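PDB 4WOZ: N-acetylneuraminate lyase from Peptoclostridium difficile, which belongs to the dihydrodipicolinate synthetase family of lyases, folds as a TIM barrel followed by C-terminal helices, and assembles as four chains. Local coordinates for residues Thr13-Tyr19 and Ile85-Ala89; Leu22-Phe26 and Thr264-Leu268; Ile32-Gly36 and Gly273-Gly277; Val222-Arg226 and Tyr298-Phe302. All coordinates share one frame. Residue numbers count along the deposited sequence, not the author numbering.

Contact 1 lies at the eight-stranded barrel itself, whereas contacts 2, 3 and 4 join the barrel and its surrounding helices to the helical C-terminal part. Contact 2 is wholly buried; contacts 1, 3 and 4 each reach from buried residues to exposed ones. Contacts 2 and 3 are direct neighbours, with S25 of one bonded to E275 of the other, and helix 261-271 of contact 2 packs on both segments of contact 4. In contacts 1, 2 and 4 a basic side chain donates to backbone carbonyls: K86 to two, K266 and R226 to one each across their contacts. Contact 3, like contact 4 farther from the centre, relies instead on a salt bridge, a weakly held water and close glycine packing.

Contact 1. Residues Thr13-Tyr19 and Ile85-Ala89; sequences TDMKGIY and IKLIA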
loop_
_atom_site.group_PDB
_atom_site.type_symbol
_atom_site.label_atom_id
_atom_site.label_comp_id
_atom_site.label_asym_id
_atom_site.label_seq_id
_atom_site.Cartn_x
_atom_site.Cartn_y
_atom_site.Cartn_z
ATOM N N THR A 13 38.296 -12.832 4.796
ATOM C CA THR A 13 38.248 -11.855 3.669
ATOM C C THR A 13 37.411 -10.629 4.031
ATOM O O THR A 13 36.289 -10.759 4.519
ATOM C CB THR A 13 37.643 -12.499 2.398
ATOM O OG1 THR A 13 38.444 -13.618 2.002
ATOM C CG2 THR A 13 37.591 -11.491 1.256
ATOM N N ASP A 14 37.966 -9.441 3.806
ATOM C CA ASP A 14 37.248 -8.201 4.090
ATOM C C ASP A 14 36.241 -8.043 2.952
ATOM O O ASP A 14 36.627 -7.990 1.789
ATOM C CB ASP A 14 38.214 -7.016 4.106
ATOM C CG ASP A 14 37.583 -5.762 4.675
ATOM O OD1 ASP A 14 37.290 -5.743 5.891
ATOM O OD2 ASP A 14 37.372 -4.799 3.906
ATOM N N MET A 15 34.957 -7.959 3.286
ATOM C CA MET A 15 33.917 -7.867 2.268
ATOM C C MET A 15 33.483 -6.475 1.801
ATOM O O MET A 15 32.543 -6.357 1.014
ATOM C CB MET A 15 32.684 -8.642 2.736
ATOM C CG MET A 15 32.964 -10.081 3.144
ATOM S SD MET A 15 33.804 -11.046 1.883
ATOM C CE MET A 15 32.554 -11.085 0.590
ATOM N N LYS A 16 34.146 -5.424 2.269
ATOM C CA LYS A 16 33.776 -4.075 1.849
ATOM C C LYS A 16 34.060 -3.881 0.363
ATOM O O LYS A 16 34.969 -4.500 -0.184
ATOM C CB LYS A 16 34.543 -3.034 2.669
ATOM C CG LYS A 16 34.219 -3.096 4.152
ATOM C CD LYS A 16 34.893 -1.996 4.946
ATOM C CE LYS A 16 34.563 -2.138 6.429
ATOM N NZ LYS A 16 35.148 -1.045 7.246
ATOM N N GLY A 17 33.278 -3.035 -0.298
ATOM C CA GLY A 17 33.521 -2.801 -1.711
ATOM C C GLY A 17 32.301 -2.729 -2.607
ATOM O O GLY A 17 31.164 -2.792 -2.142
ATOM N N ILE A 18 32.561 -2.599 -3.905
ATOM C CA ILE A 18 31.517 -2.507 -4.919
ATOM C C ILE A 18 31.305 -3.872 -5.556
ATOM O O ILE A 18 32.238 -4.450 -6.113
ATOM C CB ILE A 18 31.916 -1.514 -6.031
ATOM C CG1 ILE A 18 32.268 -0.158 -5.418
ATOM C CG2 ILE A 18 30.785 -1.375 -7.043
ATOM C CD1 ILE A 18 31.140 0.481 -4.641
ATOM N N TYR A 19 30.083 -4.388 -5.476
ATOM C CA TYR A 19 29.774 -5.691 -6.053
ATOM C C TYR A 19 28.722 -5.599 -7.148
ATOM O O TYR A 19 27.719 -4.912 -6.986
ATOM C CB TYR A 19 29.227 -6.654 -4.992
ATOM C CG TYR A 19 30.190 -7.041 -3.902
ATOM C CD1 TYR A 19 30.509 -6.153 -2.877
ATOM C CD2 TYR A 19 30.754 -8.316 -3.874
ATOM C CE1 TYR A 19 31.365 -6.524 -1.845
ATOM C CE2 TYR A 19 31.612 -8.701 -2.847
ATOM C CZ TYR A 19 31.910 -7.800 -1.837
ATOM O OH TYR A 19 32.755 -8.181 -0.823
ATOM N N ILE A 85 38.759 -11.774 -7.578
ATOM C CA ILE A 85 37.913 -10.866 -6.808
ATOM C C ILE A 85 37.076 -11.648 -5.799
ATOM O O ILE A 85 37.068 -12.874 -5.812
ATOM C CB ILE A 85 36.959 -10.043 -7.703
ATOM C CG1 ILE A 85 35.968 -10.971 -8.404
ATOM C CG2 ILE A 85 37.764 -9.224 -8.706
ATOM C CD1 ILE A 85 34.912 -10.236 -9.198
ATOM N N LYS A 86 36.379 -10.921 -4.931
ATOM C CA LYS A 86 35.541 -11.514 -3.896
ATOM C C LYS A 86 34.226 -12.058 -4.446
ATOM O O LYS A 86 33.720 -11.590 -5.470
ATOM C CB LYS A 86 35.243 -10.477 -2.811
ATOM C CG LYS A 86 36.486 -9.907 -2.167
ATOM C CD LYS A 86 36.160 -8.687 -1.331
ATOM C CE LYS A 86 37.418 -7.886 -1.029
ATOM N NZ LYS A 86 37.094 -6.609 -0.331
ATOM N N LEU A 87 33.675 -13.040 -3.743
ATOM C CA LEU A 87 32.431 -13.667 -4.150
ATOM C C LEU A 87 31.440 -13.827 -3.012
ATOM O O LEU A 87 31.778 -14.338 -1.932
ATOM C CB LEU A 87 32.705 -15.046 -4.749
ATOM C CG LEU A 87 33.436 -15.122 -6.088
ATOM C CD1 LEU A 87 33.713 -16.578 -6.422
ATOM C CD2 LEU A 87 32.594 -14.467 -7.170
ATOM N N ILE A 88 30.213 -13.384 -3.264
ATOM C CA ILE A 88 29.132 -13.511 -2.300
ATOM C C ILE A 88 28.059 -14.338 -2.998
ATOM O O ILE A 88 27.694 -14.061 -4.144
ATOM C CB ILE A 88 28.529 -12.148 -1.917
ATOM C CG1 ILE A 88 29.567 -11.304 -1.171
ATOM C CG2 ILE A 88 27.294 -12.360 -1.045
ATOM C CD1 ILE A 88 29.054 -9.929 -0.776
ATOM N N ALA A 89 27.558 -15.357 -2.314
ATOM C CA ALA A 89 26.540 -16.204 -2.909
ATOM C C ALA A 89 25.169 -16.003 -2.273
ATOM O O ALA A 89 25.009 -16.176 -1.067
ATOM C CB ALA A 89 26.958 -17.670 -2.798
#
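This contact sits at the N-terminal end of the barrel, between the first strand with the residues leading into it and the third strand, 86-90; strand 52-55 lies between them in the sheet. The strands therefore do not pair, and M15 CA and K86 CA, the nearest such pair, are 7.3 Å apart. Side chains bridge the gap. K86 opens its strand and reaches across almost fully extended: its NZ donates to D14 O at 2.6 Å and K16 O at 3.0 Å, so the ammonium is held by the backbone on both sides of M15. Within 13-19, Y19 OH donates to M15 O at 2.6 Å. Apolar packing lies beside this: I88 CD1 sits over the Y19 ring, 3.8 Å from its centroid in a CH-pi contact, and M15 CE comes to 3.5 Å from I88 CG1. T13 OG1 bonds to D112 in a further loop. The buried M15, Y19 and I88 show the convergence of side chains from non-adjacent strands that fills the interior of a TIM barrel.

Contact 2. Residues Leu22-Phe26 and Thr264-Leu268; sequences LLVSF and TIKLL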
loop_
_atom_site.group_PDB
_atom_site.type_symbol
_atom_site.label_atom_id
_atom_site.label_comp_id
_atom_site.label_asym_id
_atom_site.label_seq_id
_atom_site.Cartn_x
_atom_site.Cartn_y
_atom_site.Cartn_z
ATOM N N LEU A 22 25.582 -10.142 -10.427
ATOM C CA LEU A 22 25.803 -10.849 -11.679
ATOM C C LEU A 22 24.574 -11.285 -12.470
ATOM O O LEU A 22 23.670 -11.933 -11.941
ATOM C CB LEU A 22 26.686 -12.073 -11.421
ATOM C CG LEU A 22 27.189 -12.835 -12.650
ATOM C CD1 LEU A 22 28.154 -11.956 -13.439
ATOM C CD2 LEU A 22 27.882 -14.119 -12.213
ATOM N N LEU A 23 24.554 -10.920 -13.749
ATOM C CA LEU A 23 23.472 -11.323 -14.634
ATOM C C LEU A 23 23.924 -12.616 -15.280
ATOM O O LEU A 23 25.118 -12.903 -15.347
ATOM C CB LEU A 23 23.205 -10.285 -15.729
ATOM C CG LEU A 23 22.325 -9.092 -15.359
ATOM C CD1 LEU A 23 23.177 -8.027 -14.703
ATOM C CD2 LEU A 23 21.667 -8.532 -16.603
ATOM N N VAL A 24 22.968 -13.404 -15.746
ATOM C CA VAL A 24 23.285 -14.667 -16.383
ATOM C C VAL A 24 22.928 -14.583 -17.862
ATOM O O VAL A 24 22.053 -13.812 -18.256
ATOM C CB VAL A 24 22.514 -15.818 -15.710
ATOM C CG1 VAL A 24 22.729 -17.119 -16.475
ATOM C CG2 VAL A 24 22.986 -15.967 -14.263
ATOM N N SER A 25 23.625 -15.364 -18.679
ATOM C CA SER A 25 23.375 -15.375 -20.111
ATOM C C SER A 25 22.460 -16.546 -20.450
ATOM O O SER A 25 22.641 -17.651 -19.941
ATOM C CB SER A 25 24.698 -15.503 -20.873
ATOM O OG SER A 25 24.485 -15.498 -22.274
ATOM N N PHE A 26 21.471 -16.291 -21.299
ATOM C CA PHE A 26 20.520 -17.314 -21.723
ATOM C C PHE A 26 20.346 -17.214 -23.229
ATOM O O PHE A 26 20.450 -16.125 -23.795
ATOM C CB PHE A 26 19.151 -17.092 -21.066
ATOM C CG PHE A 26 19.152 -17.252 -19.576
ATOM C CD1 PHE A 26 19.328 -18.507 -18.998
ATOM C CD2 PHE A 26 18.973 -16.151 -18.748
ATOM C CE1 PHE A 26 19.327 -18.661 -17.612
ATOM C CE2 PHE A 26 18.971 -16.293 -17.361
ATOM C CZ PHE A 26 19.148 -17.551 -16.792
ATOM N N THR A 264 17.135 -4.425 -21.325
ATOM C CA THR A 264 18.022 -3.334 -21.715
ATOM C C THR A 264 19.438 -3.463 -21.159
ATOM O O THR A 264 20.397 -3.051 -21.812
ATOM C CB THR A 264 17.436 -1.974 -21.305
ATOM O OG1 THR A 264 16.134 -1.823 -21.893
ATOM C CG2 THR A 264 18.338 -0.838 -21.788
ATOM N N ILE A 265 19.580 -4.020 -19.958
ATOM C CA ILE A 265 20.917 -4.191 -19.399
ATOM C C ILE A 265 21.649 -5.228 -20.241
ATOM O O ILE A 265 22.824 -5.061 -20.551
ATOM C CB ILE A 265 20.885 -4.662 -17.919
ATOM C CG1 ILE A 265 20.458 -3.505 -17.017
ATOM C CG2 ILE A 265 22.264 -5.165 -17.497
ATOM C CD1 ILE A 265 20.434 -3.850 -15.536
ATOM N N LYS A 266 20.954 -6.294 -20.627
ATOM C CA LYS A 266 21.588 -7.326 -21.442
ATOM C C LYS A 266 21.920 -6.802 -22.842
ATOM O O LYS A 266 22.973 -7.119 -23.397
ATOM C CB LYS A 266 20.700 -8.571 -21.518
ATOM C CG LYS A 266 20.602 -9.310 -20.183
ATOM C CD LYS A 266 19.976 -10.683 -20.339
ATOM C CE LYS A 266 19.905 -11.396 -18.999
ATOM N NZ LYS A 266 19.408 -12.784 -19.145
ATOM N N LEU A 267 21.038 -5.986 -23.404
ATOM C CA LEU A 267 21.288 -5.418 -24.720
ATOM C C LEU A 267 22.456 -4.438 -24.644
ATOM O O LEU A 267 23.217 -4.287 -25.602
ATOM C CB LEU A 267 20.038 -4.712 -25.241
ATOM C CG LEU A 267 18.871 -5.654 -25.561
ATOM C CD1 LEU A 267 17.617 -4.854 -25.920
ATOM C CD2 LEU A 267 19.276 -6.574 -26.711
ATOM N N LEU A 268 22.596 -3.763 -23.507
ATOM C CA LEU A 268 23.696 -2.827 -23.337
ATOM C C LEU A 268 24.981 -3.631 -23.235
ATOM O O LEU A 268 26.011 -3.227 -23.763
ATOM C CB LEU A 268 23.501 -1.965 -22.083
ATOM C CG LEU A 268 22.453 -0.852 -22.213
ATOM C CD1 LEU A 268 22.274 -0.135 -20.877
ATOM C CD2 LEU A 268 22.889 0.131 -23.293
#
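Leaving the first barrel strand, the chain of L22-F26 runs past one side of helix 261-271 without regular structure, coming closest where L23 CA and K266 CA are 8.1 Å apart. L23 turns its side chain to the helix: its CD2 lies 3.5 Å from I265 CG2 and 3.8 Å from K266 CG, packing on the isoleucine and the aliphatic part of the lysine. V24 directs its CB away and contributes its backbone instead, V24 O accepting from K266 NZ at 3.0 Å. S25 faces another way and bonds through OG to E275 O in the loop beyond the helix. At F26 the ring presents its edge to the lysine, with F26 CD2 3.4 Å from K266 NZ. The extended side chain of K266 thus ends between the V24 carbonyl and that edge, and it also forms a salt bridge with E61 and donates to Y278 O. A buried lysine is accommodated here because a carboxylate balances its charge and backbone carbonyls accept its hydrogens.

Contact 3. Residues Ile32-Gly36 and Gly273-Gly277; sequences INEKG and GVEAG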
loop_
_atom_site.group_PDB
_atom_site.type_symbol
_atom_site.label_atom_id
_atom_site.label_comp_id
_atom_site.label_asym_id
_atom_site.label_seq_id
_atom_site.Cartn_x
_atom_site.Cartn_y
_atom_site.Cartn_z
ATOM N N ILE A 32 21.080 -21.839 -20.392
ATOM C CA ILE A 32 22.253 -21.077 -19.969
ATOM C C ILE A 32 23.349 -21.094 -21.036
ATOM O O ILE A 32 23.662 -22.141 -21.601
ATOM C CB ILE A 32 22.853 -21.652 -18.663
ATOM C CG1 ILE A 32 21.866 -21.472 -17.508
ATOM C CG2 ILE A 32 24.179 -20.971 -18.353
ATOM C CD1 ILE A 32 22.333 -22.094 -16.202
ATOM N N ASN A 33 23.921 -19.926 -21.306
ATOM C CA ASN A 33 25.004 -19.779 -22.279
ATOM C C ASN A 33 26.286 -19.628 -21.451
ATOM O O ASN A 33 26.613 -18.529 -20.994
ATOM C CB ASN A 33 24.773 -18.525 -23.127
ATOM C CG ASN A 33 25.896 -18.263 -24.112
ATOM O OD1 ASN A 33 26.985 -18.820 -23.988
ATOM N ND2 ASN A 33 25.641 -17.396 -25.089
ATOM N N GLU A 34 27.007 -20.727 -21.251
ATOM C CA GLU A 34 28.216 -20.680 -20.440
ATOM C C GLU A 34 29.250 -19.668 -20.913
ATOM O O GLU A 34 29.820 -18.944 -20.097
ATOM C CB GLU A 34 28.877 -22.055 -20.336
ATOM C CG GLU A 34 29.880 -22.099 -19.189
ATOM C CD GLU A 34 30.624 -23.404 -19.079
ATOM O OE1 GLU A 34 29.994 -24.469 -19.234
ATOM O OE2 GLU A 34 31.840 -23.362 -18.818
ATOM N N LYS A 35 29.501 -19.608 -22.216
ATOM C CA LYS A 35 30.478 -18.650 -22.706
ATOM C C LYS A 35 30.017 -17.245 -22.346
ATOM O O LYS A 35 30.794 -16.446 -21.818
ATOM C CB LYS A 35 30.667 -18.753 -24.223
ATOM C CG LYS A 35 31.787 -17.842 -24.719
ATOM C CD LYS A 35 32.101 -18.022 -26.195
ATOM C CE LYS A 35 31.010 -17.451 -27.075
ATOM N NZ LYS A 35 31.413 -17.489 -28.510
ATOM N N GLY A 36 28.750 -16.955 -22.635
ATOM C CA GLY A 36 28.196 -15.646 -22.335
ATOM C C GLY A 36 28.330 -15.316 -20.860
ATOM O O GLY A 36 28.718 -14.208 -20.495
ATOM N N GLY A 273 30.269 -5.902 -26.023
ATOM C CA GLY A 273 31.009 -7.083 -26.442
ATOM C C GLY A 273 30.773 -8.330 -25.613
ATOM O O GLY A 273 31.605 -9.244 -25.604
ATOM N N VAL A 274 29.640 -8.377 -24.923
ATOM C CA VAL A 274 29.305 -9.515 -24.076
ATOM C C VAL A 274 28.008 -10.179 -24.533
ATOM O O VAL A 274 26.991 -9.509 -24.713
ATOM C CB VAL A 274 29.152 -9.067 -22.597
ATOM C CG1 VAL A 274 28.750 -10.250 -21.720
ATOM C CG2 VAL A 274 30.464 -8.457 -22.104
ATOM N N GLU A 275 28.049 -11.494 -24.721
ATOM C CA GLU A 275 26.868 -12.237 -25.152
ATOM C C GLU A 275 25.912 -12.454 -23.983
ATOM O O GLU A 275 25.712 -13.581 -23.537
ATOM C CB GLU A 275 27.270 -13.594 -25.744
ATOM C CG GLU A 275 27.992 -13.511 -27.076
ATOM C CD GLU A 275 28.263 -14.882 -27.669
ATOM O OE1 GLU A 275 27.293 -15.644 -27.872
ATOM O OE2 GLU A 275 29.443 -15.200 -27.933
ATOM N N ALA A 276 25.326 -11.366 -23.494
ATOM C CA ALA A 276 24.392 -11.432 -22.373
ATOM C C ALA A 276 23.157 -12.232 -22.770
ATOM O O ALA A 276 22.499 -12.841 -21.928
ATOM C CB ALA A 276 23.996 -10.023 -21.939
ATOM N N GLY A 277 22.842 -12.207 -24.059
ATOM C CA GLY A 277 21.705 -12.953 -24.561
ATOM C C GLY A 277 20.312 -12.482 -24.179
ATOM O O GLY A 277 20.034 -11.285 -24.102
HETATM O O HOH W 1 27.640 -19.019 -27.328
#
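N33 takes the t rotamer, with chi2 near -16°, and this brings its OD1 back over the start of helix 34-48: G36 N donates to N33 OD1 at 2.9 Å with an almost linear angle of 174°, the mark of an N-cap. The other end of that amide faces the partner loop, N33 ND2 standing 3.7 Å from E275 OE1, and a water gives weak 3.4 Å bonds to both N33 OD1 and E275 OE1. K35 extends from the helix and bends at its third torsion (p), while E275, m then t, holds its carboxylate out to meet both the water and the lysine: K35 NZ forms a 3.1 Å salt bridge with E275 OE2, although the position of that oxygen is less certain. In the backbone, E275 centres an inverse gamma turn, A276 N bonding weakly to V274 O at 2.8 Å. G36 CA lies only 3.4 Å from E275 O in a CA-H...O contact; a CB on residue 36 would clash there. The loop leaves helix 261-271 through a Schellman motif with G273 at C-prime; V274 then packs on helix 34-48 and A276 on helix 261-271. On the other segment, I32 touches helix 67-81.

Contact 4. Residues Val222-Arg226 and Tyr298-Phe302; sequences VNGVR and YRKYF
V222-R226, near the start of helix 220-235, faces the last turn of helix 288-301 with the C-terminal residue F302, which carries the terminal carboxylate. The first segment is kinked, V222 and N223 having phi/psi of -123/-10° and -127/25° before regular helical values from G224 on. N223 CA and F302 CA are the closest such pair, 8.9 Å apart. Hydrogen bonding centres on R226, rotamer m, t, t with chi4 near 89°. Its NH2 donates to Y301 O at 2.7 Å and 176°; R226 NH1 donates to N223 OD1 at 2.7 Å, an oxygen placed by chi1 t and chi2 near 44°. The helix that follows the eighth strand of the TIM barrel is thereby joined to the last of the helices added after it. Apolar packing is looser: F302, m with chi2 near -81°, brings F302 CZ to 4.4 Å from V222 CB. R226 CZ lies 5.4 Å from the F302 ring centroid, at most a weak cation-pi attraction. The Y301 ring (m) leads away, its OH bonding to D255.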
loop_
_atom_site.group_PDB
_atom_site.type_symbol
_atom_site.label_atom_id
_atom_site.label_comp_id
_atom_site.label_asym_id
_atom_site.label_seq_id
_atom_site.Cartn_x
_atom_site.Cartn_y
_atom_site.Cartn_z
ATOM N N VAL A 222 27.194 -2.937 -16.206
ATOM C CA VAL A 222 27.504 -2.099 -17.364
ATOM C C VAL A 222 27.943 -0.691 -16.990
ATOM O O VAL A 222 28.424 0.060 -17.848
ATOM C CB VAL A 222 26.287 -1.947 -18.316
ATOM C CG1 VAL A 222 25.963 -3.271 -18.978
ATOM C CG2 VAL A 222 25.077 -1.421 -17.534
ATOM N N ASN A 223 27.786 -0.332 -15.718
ATOM C CA ASN A 223 28.131 1.012 -15.272
ATOM C C ASN A 223 29.088 1.011 -14.079
ATOM O O ASN A 223 29.134 1.976 -13.322
ATOM C CB ASN A 223 26.836 1.763 -14.917
ATOM C CG ASN A 223 27.011 3.271 -14.898
ATOM O OD1 ASN A 223 27.636 3.842 -15.791
ATOM N ND2 ASN A 223 26.435 3.927 -13.888
ATOM N N GLY A 224 29.848 -0.072 -13.934
ATOM C CA GLY A 224 30.785 -0.204 -12.829
ATOM C C GLY A 224 31.771 0.936 -12.632
ATOM O O GLY A 224 32.115 1.278 -11.494
ATOM N N VAL A 225 32.234 1.527 -13.727
ATOM C CA VAL A 225 33.185 2.628 -13.634
ATOM C C VAL A 225 32.575 3.850 -12.943
ATOM O O VAL A 225 33.157 4.374 -11.995
ATOM C CB VAL A 225 33.720 3.024 -15.025
ATOM C CG1 VAL A 225 34.662 4.222 -14.897
ATOM C CG2 VAL A 225 34.453 1.843 -15.646
ATOM N N ARG A 226 31.415 4.309 -13.408
ATOM C CA ARG A 226 30.764 5.454 -12.773
ATOM C C ARG A 226 30.389 5.126 -11.328
ATOM O O ARG A 226 30.526 5.957 -10.438
ATOM C CB ARG A 226 29.491 5.861 -13.526
ATOM C CG ARG A 226 29.725 6.521 -14.874
ATOM C CD ARG A 226 28.431 7.130 -15.394
ATOM N NE ARG A 226 28.571 7.654 -16.748
ATOM C CZ ARG A 226 28.371 6.946 -17.858
ATOM N NH1 ARG A 226 28.018 5.667 -17.791
ATOM N NH2 ARG A 226 28.514 7.527 -19.041
ATOM N N TYR A 298 22.756 3.163 -25.518
ATOM C CA TYR A 298 24.166 2.802 -25.592
ATOM C C TYR A 298 25.014 3.954 -26.119
ATOM O O TYR A 298 26.031 4.310 -25.523
ATOM C CB TYR A 298 24.364 1.579 -26.493
ATOM C CG TYR A 298 25.819 1.240 -26.709
ATOM C CD1 TYR A 298 26.611 0.767 -25.662
ATOM C CD2 TYR A 298 26.417 1.426 -27.955
ATOM C CE1 TYR A 298 27.966 0.489 -25.853
ATOM C CE2 TYR A 298 27.768 1.154 -28.156
ATOM C CZ TYR A 298 28.534 0.686 -27.103
ATOM O OH TYR A 298 29.862 0.409 -27.310
ATOM N N ARG A 299 24.595 4.531 -27.240
ATOM C CA ARG A 299 25.326 5.638 -27.844
ATOM C C ARG A 299 25.349 6.861 -26.937
ATOM O O ARG A 299 26.292 7.648 -26.957
ATOM C CB ARG A 299 24.702 6.017 -29.192
ATOM C CG ARG A 299 24.931 4.982 -30.278
ATOM C CD ARG A 299 24.503 5.484 -31.651
ATOM N NE ARG A 299 23.054 5.518 -31.815
ATOM C CZ ARG A 299 22.313 6.615 -31.725
ATOM N NH1 ARG A 299 22.882 7.787 -31.473
ATOM N NH2 ARG A 299 21.001 6.537 -31.896
ATOM N N LYS A 300 24.309 7.005 -26.129
ATOM C CA LYS A 300 24.205 8.144 -25.238
ATOM C C LYS A 300 25.141 8.082 -24.031
ATOM O O LYS A 300 25.875 9.034 -23.762
ATOM C CB LYS A 300 22.759 8.288 -24.759
ATOM C CG LYS A 300 22.424 9.655 -24.200
ATOM C CD LYS A 300 21.018 9.693 -23.610
ATOM C CE LYS A 300 19.960 9.236 -24.610
ATOM N NZ LYS A 300 18.607 9.159 -23.975
ATOM N N TYR A 301 25.138 6.954 -23.323
ATOM C CA TYR A 301 25.947 6.816 -22.113
ATOM C C TYR A 301 27.255 6.036 -22.193
ATOM O O TYR A 301 28.026 6.034 -21.230
ATOM C CB TYR A 301 25.080 6.208 -21.011
ATOM C CG TYR A 301 23.791 6.959 -20.811
ATOM C CD1 TYR A 301 23.790 8.243 -20.274
ATOM C CD2 TYR A 301 22.577 6.410 -21.210
ATOM C CE1 TYR A 301 22.613 8.967 -20.143
ATOM C CE2 TYR A 301 21.391 7.125 -21.084
ATOM C CZ TYR A 301 21.418 8.403 -20.552
ATOM O OH TYR A 301 20.254 9.119 -20.447
ATOM N N PHE A 302 27.514 5.374 -23.315
ATOM C CA PHE A 302 28.737 4.589 -23.446
ATOM C C PHE A 302 29.444 4.801 -24.784
ATOM O O PHE A 302 30.240 3.920 -25.176
ATOM C CB PHE A 302 28.406 3.105 -23.267
ATOM C CG PHE A 302 27.806 2.778 -21.926
ATOM C CD1 PHE A 302 28.619 2.614 -20.808
ATOM C CD2 PHE A 302 26.425 2.679 -21.771
ATOM C CE1 PHE A 302 28.066 2.360 -19.556
ATOM C CE2 PHE A 302 25.860 2.426 -20.520
ATOM C CZ PHE A 302 26.681 2.267 -19.413
ATOM O OXT PHE A 302 29.206 5.853 -25.414
#